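Local atomic coordinates of cyclase (Uncultured organism, PDB entry 5IBZ), a protein that belongs to the putative cyclase family, may have arylformamidase activity, and binds acetylphosphate. Residues L265-H268 / G269-R273; V245-N249 / I250-R254; N128-P131 / E132-R136; P235-E239 / Q240-G244; L146-E149 / N150-T153. One frame throughout, in Å; residues are numbered along the deposited sequence. Where two conformers were deposited one is given.

Contact 1: residues L265-H268 / G269-R273; sequences LPVH and GNLLR. With UVW (acetylphosphate), chain F.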
loop_
_atom_site.group_PDB
_atom_site.type_symbol
_atom_site.label_atom_id
_atom_site.label_comp_id
_atom_site.label_asym_id
_atom_site.label_seq_id
_atom_site.Cartn_x
_atom_site.Cartn_y
_atom_site.Cartn_z
ATOM N N LEU B 265 3.887 26.610 14.788
ATOM C CA LEU B 265 2.517 26.095 14.683
ATOM C C LEU B 265 1.767 26.033 16.007
ATOM O O LEU B 265 1.216 24.976 16.383
ATOM C CB LEU B 265 2.528 24.712 14.063
ATOM C CG LEU B 265 3.075 24.565 12.651
ATOM C CD1 LEU B 265 2.906 23.120 12.200
ATOM C CD2 LEU B 265 2.382 25.519 11.685
ATOM N N PRO B 266 1.701 27.175 16.698
ATOM C CA PRO B 266 1.078 27.235 18.011
ATOM C C PRO B 266 -0.405 26.862 17.977
ATOM O O PRO B 266 -0.885 26.297 18.960
ATOM C CB PRO B 266 1.276 28.693 18.423
ATOM C CG PRO B 266 1.463 29.441 17.140
ATOM C CD PRO B 266 2.199 28.498 16.261
ATOM N N VAL B 267 -1.118 27.152 16.886
ATOM C CA VAL B 267 -2.563 26.869 16.861
ATOM C C VAL B 267 -2.820 25.357 16.908
ATOM O O VAL B 267 -3.731 24.901 17.597
ATOM C CB VAL B 267 -3.250 27.495 15.628
ATOM C CG1 VAL B 267 -4.728 27.121 15.576
ATOM C CG2 VAL B 267 -3.074 29.019 15.649
ATOM N N HIS B 268 -2.035 24.570 16.176
ATOM C CA HIS B 268 -2.148 23.115 16.252
ATOM C C HIS B 268 -2.033 22.629 17.687
ATOM O O HIS B 268 -2.840 21.833 18.170
ATOM C CB HIS B 268 -1.047 22.444 15.441
ATOM C CG HIS B 268 -1.378 22.285 13.999
ATOM N ND1 HIS B 268 -1.291 23.327 13.103
ATOM C CD2 HIS B 268 -1.800 21.212 13.295
ATOM C CE1 HIS B 268 -1.645 22.898 11.907
ATOM N NE2 HIS B 268 -1.959 21.618 11.995
ATOM N N GLY B 269 -1.004 23.108 18.360
ATOM C CA GLY B 269 -0.745 22.710 19.728
ATOM C C GLY B 269 -1.864 23.120 20.654
ATOM O O GLY B 269 -2.345 22.319 21.469
ATOM N N ASN B 270 -2.284 24.378 20.561
ATOM C CA ASN B 270 -3.323 24.873 21.453
ATOM C C ASN B 270 -4.657 24.171 21.183
ATOM O O ASN B 270 -5.349 23.797 22.120
ATOM C CB ASN B 270 -3.505 26.389 21.312
ATOM C CG ASN B 270 -2.340 27.196 21.887
ATOM O OD1 ASN B 270 -2.056 28.292 21.414
ATOM N ND2 ASN B 270 -1.690 26.676 22.910
ATOM N N LEU B 271 -5.034 23.992 19.912
ATOM C CA LEU B 271 -6.320 23.357 19.657
ATOM C C LEU B 271 -6.328 21.887 20.056
ATOM O O LEU B 271 -7.200 21.438 20.799
ATOM C CB LEU B 271 -6.717 23.479 18.194
ATOM C CG LEU B 271 -7.071 24.892 17.731
ATOM C CD1 LEU B 271 -7.559 24.837 16.279
ATOM C CD2 LEU B 271 -8.079 25.596 18.608
ATOM N N LEU B 272 -5.358 21.122 19.569
ATOM C CA LEU B 272 -5.387 19.677 19.811
ATOM C C LEU B 272 -5.082 19.299 21.251
ATOM O O LEU B 272 -5.859 18.588 21.881
ATOM C CB LEU B 272 -4.401 18.979 18.880
ATOM C CG LEU B 272 -4.787 19.103 17.392
ATOM C CD1 LEU B 272 -3.653 18.597 16.534
ATOM C CD2 LEU B 272 -6.078 18.396 17.027
ATOM N N ARG B 273 -3.963 19.788 21.773
ATOM C CA ARG B 273 -3.563 19.460 23.138
ATOM C C ARG B 273 -4.314 20.226 24.218
ATOM O O ARG B 273 -4.802 19.622 25.169
ATOM C CB ARG B 273 -2.065 19.692 23.323
ATOM C CG ARG B 273 -1.595 19.471 24.741
ATOM C CD ARG B 273 -0.199 19.948 24.894
ATOM N NE ARG B 273 0.404 19.575 26.157
ATOM C CZ ARG B 273 0.431 20.321 27.250
ATOM N NH1 ARG B 273 -0.182 21.501 27.285
ATOM N NH2 ARG B 273 1.062 19.878 28.337
HETATM C C1 UVW F . 1.342 19.718 8.644
HETATM O O1 UVW F . 1.582 18.599 8.342
HETATM C C1M UVW F . 2.412 20.797 8.497
HETATM O O2 UVW F . 0.085 20.081 9.136
HETATM P P UVW F . -1.101 18.995 9.480
HETATM O O1P UVW F . -0.561 17.836 10.284
HETATM O O2P UVW F . -2.138 19.759 10.271
HETATM O O3P UVW F . -1.735 18.450 8.226
#
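V267 and L271 lie one turn apart on helix 266-275 and make the apolar part of this local contact. Their side chains run side by side and point the same way, with V267 CG1 3.7 Å from L271 CD1. That valine branch stands anti to the backbone N (chi1 177°), which turns it to the leucine.

Backbone bonds hold the turn. N270 N donates to P266 O at 2.9 Å. L271 N reaches V267 O at 2.8 Å, and L272 N reaches H268 O at 3.0 Å. The helix has a wider pi-type turn at 270-273. The N270 amide has its polar partners outside this turn: OD1 accepts from H12 N and ND2 donates to D274.

The ligand bond belongs to H268. Its ring lies beside the backbone N (chi1 -85°) and leaves the helix on the side of the acetylphosphate. NE2 donates to O2P of the ligand at 2.5 Å, and this oxygen sits at the ring edge, in the plane. On the other ring nitrogen, ND1 is hydrogen-bonded to E253. Two bonds therefore fix the rotation of the ring. This is a helix start that carries a histidine into the acetylphosphate pocket, where H119 and R69 also bond the ligand and D115, I250 and E281 complete the site.

Contact 2: residues V245-N249 / I250-R254; sequences VAADN and IALER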
loop_
_atom_site.group_PDB
_atom_site.type_symbol
_atom_site.label_atom_id
_atom_site.label_comp_id
_atom_site.label_asym_id
_atom_site.label_seq_id
_atom_site.Cartn_x
_atom_site.Cartn_y
_atom_site.Cartn_z
ATOM N N VAL B 245 -12.894 22.615 14.069
ATOM C CA VAL B 245 -12.712 23.688 13.107
ATOM C C VAL B 245 -12.077 23.092 11.870
ATOM O O VAL B 245 -11.021 22.465 11.966
ATOM C CB VAL B 245 -11.820 24.805 13.664
ATOM C CG1 VAL B 245 -11.652 25.919 12.686
ATOM C CG2 VAL B 245 -12.392 25.358 14.966
ATOM N N ALA B 246 -12.745 23.267 10.737
ATOM C CA ALA B 246 -12.246 22.744 9.480
ATOM C C ALA B 246 -12.054 23.870 8.495
ATOM O O ALA B 246 -12.723 24.892 8.586
ATOM C CB ALA B 246 -13.180 21.735 8.921
ATOM N N ALA B 247 -11.184 23.644 7.510
ATOM C CA ALA B 247 -10.945 24.638 6.469
ATOM C C ALA B 247 -10.575 24.002 5.133
ATOM O O ALA B 247 -10.245 22.806 5.049
ATOM C CB ALA B 247 -9.841 25.613 6.896
ATOM N N ASP B 248 -10.681 24.822 4.092
ATOM C CA ASP B 248 -10.289 24.449 2.742
ATOM C C ASP B 248 -8.843 24.876 2.435
ATOM O O ASP B 248 -8.503 25.235 1.303
ATOM C CB ASP B 248 -11.246 25.077 1.738
ATOM C CG ASP B 248 -11.165 26.577 1.736
ATOM O OD1 ASP B 248 -10.545 27.105 2.689
ATOM O OD2 ASP B 248 -11.714 27.224 0.797
ATOM N N ASN B 249 -7.985 24.827 3.447
ATOM C CA ASN B 249 -6.542 24.931 3.223
ATOM C C ASN B 249 -5.915 23.607 3.667
ATOM O O ASN B 249 -6.636 22.611 3.879
ATOM C CB ASN B 249 -5.943 26.150 3.930
ATOM C CG ASN B 249 -6.153 26.133 5.423
ATOM O OD1 ASN B 249 -6.542 25.113 5.990
ATOM N ND2 ASN B 249 -5.869 27.269 6.077
ATOM N N ILE B 250 -4.592 23.547 3.788
ATOM C CA ILE B 250 -3.926 22.279 4.053
ATOM C C ILE B 250 -3.552 22.139 5.530
ATOM O O ILE B 250 -3.544 21.033 6.071
ATOM C CB ILE B 250 -2.640 22.104 3.197
ATOM C CG1 ILE B 250 -2.867 22.560 1.754
ATOM C CG2 ILE B 250 -2.188 20.670 3.249
ATOM C CD1 ILE B 250 -4.016 21.889 1.015
ATOM N N ALA B 251 -3.272 23.259 6.192
ATOM C CA ALA B 251 -2.767 23.232 7.565
ATOM C C ALA B 251 -3.654 23.901 8.620
ATOM O O ALA B 251 -3.241 24.003 9.772
ATOM C CB ALA B 251 -1.408 23.883 7.596
ATOM N N LEU B 252 -4.821 24.394 8.208
ATOM C CA LEU B 252 -5.752 25.192 9.035
ATOM C C LEU B 252 -5.173 26.522 9.500
ATOM O O LEU B 252 -5.677 27.581 9.126
ATOM C CB LEU B 252 -6.247 24.411 10.264
ATOM C CG LEU B 252 -7.223 25.247 11.120
ATOM C CD1 LEU B 252 -8.399 25.771 10.311
ATOM C CD2 LEU B 252 -7.720 24.434 12.313
ATOM N N GLU B 253 -4.114 26.484 10.299
ATOM C CA GLU B 253 -3.496 27.739 10.693
ATOM C C GLU B 253 -2.602 28.276 9.588
ATOM O O GLU B 253 -2.179 27.540 8.687
ATOM C CB GLU B 253 -2.717 27.585 11.998
ATOM C CG GLU B 253 -1.418 26.868 11.926
ATOM C CD GLU B 253 -0.769 26.752 13.331
ATOM O OE1 GLU B 253 -0.306 27.765 13.905
ATOM O OE2 GLU B 253 -0.781 25.628 13.848
ATOM N N ARG B 254 -2.349 29.574 9.653
ATOM C CA ARG B 254 -1.451 30.237 8.722
ATOM C C ARG B 254 -0.057 29.620 8.837
ATOM O O ARG B 254 0.447 29.397 9.942
ATOM C CB ARG B 254 -1.414 31.737 9.001
ATOM C CG ARG B 254 -0.711 32.564 7.937
ATOM C CD ARG B 254 0.695 32.953 8.317
ATOM N NE ARG B 254 1.277 33.813 7.288
ATOM C CZ ARG B 254 2.564 34.138 7.235
ATOM N NH1 ARG B 254 3.018 34.931 6.272
ATOM N NH2 ARG B 254 3.397 33.678 8.152
#
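V245, on strand 244-247, meets L252 of the loop that follows it. The two side chains cross at about a right angle, with V245 CG1 4.0 Å from L252 CD1. The other leucine methyl, CD2, lies near the V245 carbonyl oxygen. A247 faces the loop again, and its CB is 3.7 Å from L252 CD1. One leucine branch thus touches two residues of the strand. I279 and L271 also pack on this leucine. Just past the strand end, the D248 carboxylate accepts from T204 N and G205 N.

N249 carries the polar part. Its CG sits between the backbone N and the carbonyl carbon (chi1 59°), and the amide reaches across the turn to L252. OD1 accepts from L252 N at 2.9 Å, in a bent bond with the donor above the carbonyl plane. ND2 donates to L252 O at 3.1 Å, a straighter bond (165°) that lies close to the plane of the N249 amide but comes from above the L252 carbonyl plane. ND2 also donates to T227 O. With an alanine here, the L252 N-H and C=O would probably lose these mates, and the turn at I250 and A251 could shift. I250 belongs to the acetylphosphate pocket. One buried amide thus satisfies the N-H and C=O of a single residue and so probably steadies a loop that lines the ligand.

Contact 3: residues N128-P131 / E132-R136; sequences NGVP and EAAIR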
loop_
_atom_site.group_PDB
_atom_site.type_symbol
_atom_site.label_atom_id
_atom_site.label_comp_id
_atom_site.label_asym_id
_atom_site.label_seq_id
_atom_site.Cartn_x
_atom_site.Cartn_y
_atom_site.Cartn_z
ATOM N N ASN B 128 -5.502 16.301 27.843
ATOM C CA ASN B 128 -5.919 15.721 29.120
ATOM C C ASN B 128 -4.837 14.913 29.817
ATOM O O ASN B 128 -5.118 14.065 30.668
ATOM C CB ASN B 128 -7.163 14.842 28.951
ATOM C CG ASN B 128 -8.141 14.996 30.102
ATOM O OD1 ASN B 128 -8.037 15.918 30.909
ATOM N ND2 ASN B 128 -9.079 14.076 30.195
ATOM N N GLY B 129 -3.596 15.208 29.481
ATOM C CA GLY B 129 -2.477 14.608 30.179
ATOM C C GLY B 129 -2.060 13.236 29.680
ATOM O O GLY B 129 -1.245 12.543 30.324
ATOM N N VAL B 130 -2.603 12.842 28.537
ATOM C CA VAL B 130 -2.257 11.546 27.951
ATOM C C VAL B 130 -0.770 11.552 27.602
ATOM O O VAL B 130 -0.291 12.471 26.958
ATOM C CB VAL B 130 -3.112 11.251 26.723
ATOM C CG1 VAL B 130 -2.570 10.063 25.938
ATOM C CG2 VAL B 130 -4.545 11.015 27.129
ATOM N N PRO B 131 -0.012 10.549 28.089
ATOM C CA PRO B 131 1.413 10.562 27.762
ATOM C C PRO B 131 1.681 10.272 26.302
ATOM O O PRO B 131 0.973 9.441 25.709
ATOM C CB PRO B 131 1.995 9.446 28.638
ATOM C CG PRO B 131 0.852 8.567 28.988
ATOM C CD PRO B 131 -0.375 9.445 28.993
ATOM N N GLU B 132 2.689 10.917 25.724
ATOM C CA GLU B 132 2.992 10.639 24.312
ATOM C C GLU B 132 3.408 9.173 24.132
ATOM O O GLU B 132 3.288 8.646 23.043
ATOM C CB GLU B 132 4.080 11.582 23.756
ATOM C CG GLU B 132 5.423 11.439 24.406
ATOM C CD GLU B 132 6.431 12.491 23.949
ATOM O OE1 GLU B 132 6.125 13.293 23.048
ATOM O OE2 GLU B 132 7.538 12.541 24.525
ATOM N N ALA B 133 3.872 8.519 25.190
ATOM C CA ALA B 133 4.199 7.085 25.132
ATOM C C ALA B 133 2.983 6.197 24.833
ATOM O O ALA B 133 3.143 5.024 24.484
ATOM C CB ALA B 133 4.854 6.653 26.444
ATOM N N ALA B 134 1.770 6.745 24.958
ATOM C CA ALA B 134 0.552 6.004 24.628
ATOM C C ALA B 134 0.306 5.898 23.124
ATOM O O ALA B 134 -0.543 5.117 22.668
ATOM C CB ALA B 134 -0.658 6.654 25.300
ATOM N N ILE B 135 1.028 6.692 22.345
ATOM C CA ILE B 135 0.789 6.785 20.908
ATOM C C ILE B 135 1.945 6.037 20.269
ATOM O O ILE B 135 3.059 6.559 20.206
ATOM C CB ILE B 135 0.733 8.243 20.425
ATOM C CG1 ILE B 135 -0.151 9.102 21.340
ATOM C CG2 ILE B 135 0.255 8.352 18.970
ATOM C CD1 ILE B 135 -1.573 8.623 21.490
ATOM N N ARG B 136 1.669 4.819 19.815
ATOM C CA ARG B 136 2.704 3.859 19.448
ATOM C C ARG B 136 2.548 3.420 17.990
ATOM O O ARG B 136 1.630 3.853 17.289
ATOM C CB ARG B 136 2.652 2.637 20.382
ATOM C CG ARG B 136 2.825 2.949 21.909
ATOM C CD ARG B 136 2.327 1.774 22.858
ATOM N NE ARG B 136 2.105 2.235 24.242
ATOM C CZ ARG B 136 1.336 1.618 25.121
ATOM N NH1 ARG B 136 0.681 0.519 24.766
ATOM N NH2 ARG B 136 1.213 2.108 26.351
#
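V130 and P131 both meet the methyl of A134, one turn further on. The A134 CB points back to the two residues. V130 reaches it with one branch, CG1, at 4.0 Å from A134 CB. This branch is anti to the backbone N (chi1 168°). The P131 ring comes less close, with CG 4.4 Å from A134 CB. The same methyl also lies near P131 O, which accepts a bond from A134 N at 2.9 Å. A second bond of the same span follows, from I135 N to E132 O at 3.1 Å.

E132 starts away from V130 and P131, and its chain is extended beyond CG. Its OE1 accepts a hydrogen bond from W121 NE1 and forms a salt bridge with R98 of the second subunit. A133 and I135 also pack on that subunit, at V84 and A100. R136 folds back on the end of the turn. Its NE donates to A133 O at 3.0 Å, in the carbonyl plane, and the oxygen lies at the guanidinium edge. This holds the flat group beside the turn, where R136 also packs on D82 of a third subunit.

Before the turn, the backbone at G129 and V130 fits a G1 beta bulge. The backbone of G129 has phi 84°, at angles that call for glycine. The arrangement is typical of a short 3-10 turn entered through a proline, here set at the meeting place of three subunits.

Contact 4: residues P235-E239 / Q240-G244; sequences PWIHE and QRLAG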
loop_
_atom_site.group_PDB
_atom_site.type_symbol
_atom_site.label_atom_id
_atom_site.label_comp_id
_atom_site.label_asym_id
_atom_site.label_seq_id
_atom_site.Cartn_x
_atom_site.Cartn_y
_atom_site.Cartn_z
ATOM N N PRO B 235 -8.488 31.719 21.621
ATOM C CA PRO B 235 -9.395 31.957 22.749
ATOM C C PRO B 235 -10.857 32.037 22.286
ATOM O O PRO B 235 -11.763 31.623 23.014
ATOM C CB PRO B 235 -8.911 33.286 23.316
ATOM C CG PRO B 235 -7.480 33.395 22.897
ATOM C CD PRO B 235 -7.444 32.747 21.523
ATOM N N TRP B 236 -11.076 32.575 21.091
ATOM C CA TRP B 236 -12.434 32.673 20.541
ATOM C C TRP B 236 -13.035 31.281 20.304
ATOM O O TRP B 236 -14.187 31.024 20.653
ATOM C CB TRP B 236 -12.410 33.490 19.253
ATOM C CG TRP B 236 -13.732 33.701 18.607
ATOM C CD1 TRP B 236 -14.709 34.595 18.974
ATOM C CD2 TRP B 236 -14.227 33.007 17.466
ATOM N NE1 TRP B 236 -15.772 34.503 18.107
ATOM C CE2 TRP B 236 -15.501 33.530 17.179
ATOM C CE3 TRP B 236 -13.710 31.997 16.648
ATOM C CZ2 TRP B 236 -16.267 33.071 16.113
ATOM C CZ3 TRP B 236 -14.477 31.543 15.595
ATOM C CH2 TRP B 236 -15.736 32.076 15.338
ATOM N N ILE B 237 -12.257 30.395 19.705
ATOM C CA ILE B 237 -12.693 29.024 19.493
ATOM C C ILE B 237 -13.083 28.383 20.813
ATOM O O ILE B 237 -14.092 27.675 20.901
ATOM C CB ILE B 237 -11.577 28.215 18.777
ATOM C CG1 ILE B 237 -11.486 28.662 17.316
ATOM C CG2 ILE B 237 -11.882 26.735 18.838
ATOM C CD1 ILE B 237 -10.203 28.272 16.613
ATOM N N HIS B 238 -12.283 28.624 21.848
ATOM C CA HIS B 238 -12.611 28.160 23.199
ATOM C C HIS B 238 -13.920 28.743 23.740
ATOM O O HIS B 238 -14.774 27.988 24.229
ATOM C CB HIS B 238 -11.472 28.490 24.170
ATOM C CG HIS B 238 -11.773 28.140 25.598
ATOM N ND1 HIS B 238 -11.898 29.091 26.587
ATOM C CD2 HIS B 238 -11.967 26.942 26.205
ATOM C CE1 HIS B 238 -12.163 28.493 27.738
ATOM N NE2 HIS B 238 -12.196 27.190 27.536
ATOM N N GLU B 239 -14.039 30.070 23.647
ATOM C CA GLU B 239 -15.212 30.814 24.108
ATOM C C GLU B 239 -16.492 30.241 23.559
ATOM O O GLU B 239 -17.476 30.070 24.288
ATOM C CB GLU B 239 -15.113 32.287 23.681
ATOM C CG GLU B 239 -14.114 33.086 24.461
ATOM C CD GLU B 239 -13.785 34.417 23.821
ATOM O OE1 GLU B 239 -12.576 34.728 23.720
ATOM O OE2 GLU B 239 -14.732 35.168 23.470
ATOM N N GLN B 240 -16.454 29.960 22.259
ATOM C CA GLN B 240 -17.625 29.586 21.476
ATOM C C GLN B 240 -18.002 28.109 21.628
ATOM O O GLN B 240 -19.044 27.680 21.125
ATOM C CB GLN B 240 -17.389 29.913 19.997
ATOM C CG GLN B 240 -17.267 31.413 19.701
ATOM C CD GLN B 240 -18.547 32.166 20.000
ATOM O OE1 GLN B 240 -19.642 31.679 19.728
ATOM N NE2 GLN B 240 -18.421 33.356 20.562
ATOM N N ARG B 241 -17.185 27.343 22.339
ATOM C CA ARG B 241 -17.468 25.941 22.637
ATOM C C ARG B 241 -17.702 25.161 21.343
ATOM O O ARG B 241 -18.573 24.295 21.256
ATOM C CB ARG B 241 -18.642 25.823 23.618
ATOM C CG ARG B 241 -18.251 26.288 25.018
ATOM C CD ARG B 241 -19.389 26.082 26.025
ATOM N NE ARG B 241 -20.405 27.120 25.920
ATOM C CZ ARG B 241 -21.565 27.118 26.583
ATOM N NH1 ARG B 241 -21.896 26.100 27.366
ATOM N NH2 ARG B 241 -22.413 28.131 26.434
ATOM N N LEU B 242 -16.885 25.469 20.337
ATOM C CA LEU B 242 -16.849 24.694 19.097
ATOM C C LEU B 242 -16.276 23.300 19.324
ATOM O O LEU B 242 -15.345 23.129 20.095
ATOM C CB LEU B 242 -16.014 25.413 18.038
ATOM C CG LEU B 242 -16.440 26.850 17.786
ATOM C CD1 LEU B 242 -15.537 27.495 16.789
ATOM C CD2 LEU B 242 -17.873 26.912 17.310
ATOM N N ALA B 243 -16.808 22.308 18.618
ATOM C CA ALA B 243 -16.302 20.937 18.688
ATOM C C ALA B 243 -15.109 20.704 17.770
ATOM O O ALA B 243 -14.252 19.862 18.049
ATOM C CB ALA B 243 -17.400 19.958 18.329
ATOM N N GLY B 244 -15.099 21.411 16.653
ATOM C CA GLY B 244 -14.059 21.229 15.651
ATOM C C GLY B 244 -14.037 22.407 14.715
ATOM O O GLY B 244 -15.040 23.110 14.577
HETATM O O HOH W 1 -13.992 24.994 21.821
HETATM O O HOH W 2 -20.188 29.346 24.342
#
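Helix 233-239 ends in a Schellman motif: R241 takes a positive phi of 56°, and its N donates to H238 O at 3.1 Å. The last regular bond runs from Q240 N to W236 O at 3.0 Å. W236 and Q240 also meet through their side chains. The Q240 chain bends at CG, and this carbon sits over one face of the indole in a CH-pi contact. CG is 3.9 Å from the centroid of the W236 five-membered ring and 17° off its normal. The Q240 amide is tilted 32° to the ring. L242 points its CB back toward the helix. Its CD1 is 4.2 Å from I237 CG1 and 4.4 Å from W236 CZ3. The indole also packs on L183 and L187 of helix 180-190 and on L200. An alanine in place of W236 would probably open a gap between these helices and leave the Q240 chain free to turn. Two waters close the helix end. Water 1 donates to both I237 O and L242 O. Water 2 donates to E239 O at 2.8 Å and accepts from R241 NE at 2.7 Å, in the guanidinium plane.

Contact 5: residues L146-E149 / N150-T153; sequences LGIE and NVKT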
loop_
_atom_site.group_PDB
_atom_site.type_symbol
_atom_site.label_atom_id
_atom_site.label_comp_id
_atom_site.label_asym_id
_atom_site.label_seq_id
_atom_site.Cartn_x
_atom_site.Cartn_y
_atom_site.Cartn_z
ATOM N N LEU B 146 -6.863 8.338 22.777
ATOM C CA LEU B 146 -7.174 9.447 21.869
ATOM C C LEU B 146 -7.175 9.060 20.381
ATOM O O LEU B 146 -7.082 9.927 19.497
ATOM C CB LEU B 146 -6.202 10.608 22.080
ATOM C CG LEU B 146 -6.040 11.137 23.519
ATOM C CD1 LEU B 146 -5.027 12.272 23.571
ATOM C CD2 LEU B 146 -7.368 11.586 24.119
ATOM N N GLY B 147 -7.325 7.765 20.094
ATOM C CA GLY B 147 -7.535 7.321 18.740
ATOM C C GLY B 147 -8.871 7.834 18.226
ATOM O O GLY B 147 -9.779 8.148 19.006
ATOM N N ILE B 148 -8.982 7.946 16.907
ATOM C CA ILE B 148 -10.177 8.498 16.280
ATOM C C ILE B 148 -11.425 7.629 16.539
ATOM O O ILE B 148 -12.543 8.127 16.369
ATOM C CB ILE B 148 -9.948 8.699 14.761
ATOM C CG1 ILE B 148 -10.946 9.682 14.156
ATOM C CG2 ILE B 148 -10.012 7.385 13.989
ATOM C CD1 ILE B 148 -10.715 11.109 14.525
ATOM N N GLU B 149 -11.275 6.385 16.994
ATOM C CA GLU B 149 -12.461 5.555 17.257
ATOM C C GLU B 149 -13.280 6.144 18.410
ATOM O O GLU B 149 -14.476 5.853 18.547
ATOM C CB GLU B 149 -12.094 4.085 17.544
ATOM C CG GLU B 149 -11.463 3.741 18.892
ATOM C CD GLU B 149 -9.989 4.120 19.041
ATOM O OE1 GLU B 149 -9.375 4.695 18.115
ATOM O OE2 GLU B 149 -9.452 3.815 20.131
ATOM N N ASN B 150 -12.649 6.989 19.221
ATOM C CA ASN B 150 -13.341 7.610 20.343
ATOM C C ASN B 150 -14.405 8.596 19.876
ATOM O O ASN B 150 -15.250 9.013 20.682
ATOM C CB ASN B 150 -12.356 8.322 21.273
ATOM C CG ASN B 150 -11.543 7.359 22.111
ATOM O OD1 ASN B 150 -12.034 6.805 23.095
ATOM N ND2 ASN B 150 -10.291 7.146 21.730
ATOM N N VAL B 151 -14.384 8.982 18.600
ATOM C CA VAL B 151 -15.390 9.886 18.063
ATOM C C VAL B 151 -16.039 9.277 16.808
ATOM O O VAL B 151 -16.420 9.984 15.870
ATOM C CB VAL B 151 -14.796 11.287 17.759
ATOM C CG1 VAL B 151 -14.682 12.071 19.072
ATOM C CG2 VAL B 151 -13.433 11.197 17.059
ATOM N N LYS B 152 -16.201 7.958 16.830
ATOM C CA LYS B 152 -16.817 7.295 15.692
ATOM C C LYS B 152 -18.281 7.698 15.537
ATOM O O LYS B 152 -18.862 7.493 14.462
ATOM C CB LYS B 152 -16.705 5.772 15.792
ATOM C CG LYS B 152 -17.516 5.150 16.894
ATOM C CD LYS B 152 -17.472 3.600 16.805
ATOM C CE LYS B 152 -18.373 2.990 17.862
ATOM N NZ LYS B 152 -18.553 1.527 17.686
ATOM N N THR B 153 -18.895 8.242 16.584
ATOM C CA THR B 153 -20.279 8.718 16.419
ATOM C C THR B 153 -20.379 10.253 16.400
ATOM O O THR B 153 -21.477 10.811 16.207
ATOM C CB THR B 153 -21.247 8.120 17.488
ATOM O OG1 THR B 153 -20.659 8.024 18.791
ATOM C CG2 THR B 153 -21.636 6.715 17.065
HETATM O O HOH W 3 -16.998 6.294 20.260
#
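N150 grips the carbonyl oxygen of G147 twice. ND2 donates to G147 O at 2.9 Å, and N150 N donates to the same oxygen at 3.1 Å. Both donors come from the same face of the carbonyl plane. The side-chain bond lies close to the plane of the N150 amide, which helps set how that amide is turned. Next to it, E149 runs alongside with its carboxylate 36° from the amide plane. OE2 stays 3.8 Å from N150 ND2. On another side of the turn, I148 and V151 cross at about a right angle, with I148 CD1 3.7 Å from V151 CG2.

The backbone is a short 3-10 turn. V151 N donates to I148 O at 3.0 Å, and K152 N follows with E149 O at 3.2 Å. The K152 chain then extends away, after its CB and CG have passed E149 O.

The E149 chain curls over the start of the turn because it bends at chi2 (-76°). G147 leaves room for this, since a CB there would clash with E149 OE1. That oxygen accepts from G311 N, and R29 NE bonds N150 O. Water 3 donates to E149 O. Before the turn, L146 is tied by its backbone to Q28 and S118. After it, K152 O accepts from N318 of the second subunit.

Overall arrangement
Contacts 4, 2 and 1 follow one another along the chain and touch. I237 CD1 of contact 4 is 4.0 Å from both V245 CG2 of contact 2 and L271 CD2 of contact 1. Contacts 1 and 2 also meet through E253, whose OE1 lies 3.1 Å from V267 N. Both supply residues to the acetylphosphate pocket, H268 from contact 1 and I250 from contact 2. Contacts 3 and 5 belong to the long loop between strands 120-122 and 158-163. They touch at V130 CG2 and L146 CD1, 3.8 Å apart. The side chains of I135 and I148 are each about 13 Å from a bound acetylphosphate. Contacts 1, 3 and 5 all reach the second subunit.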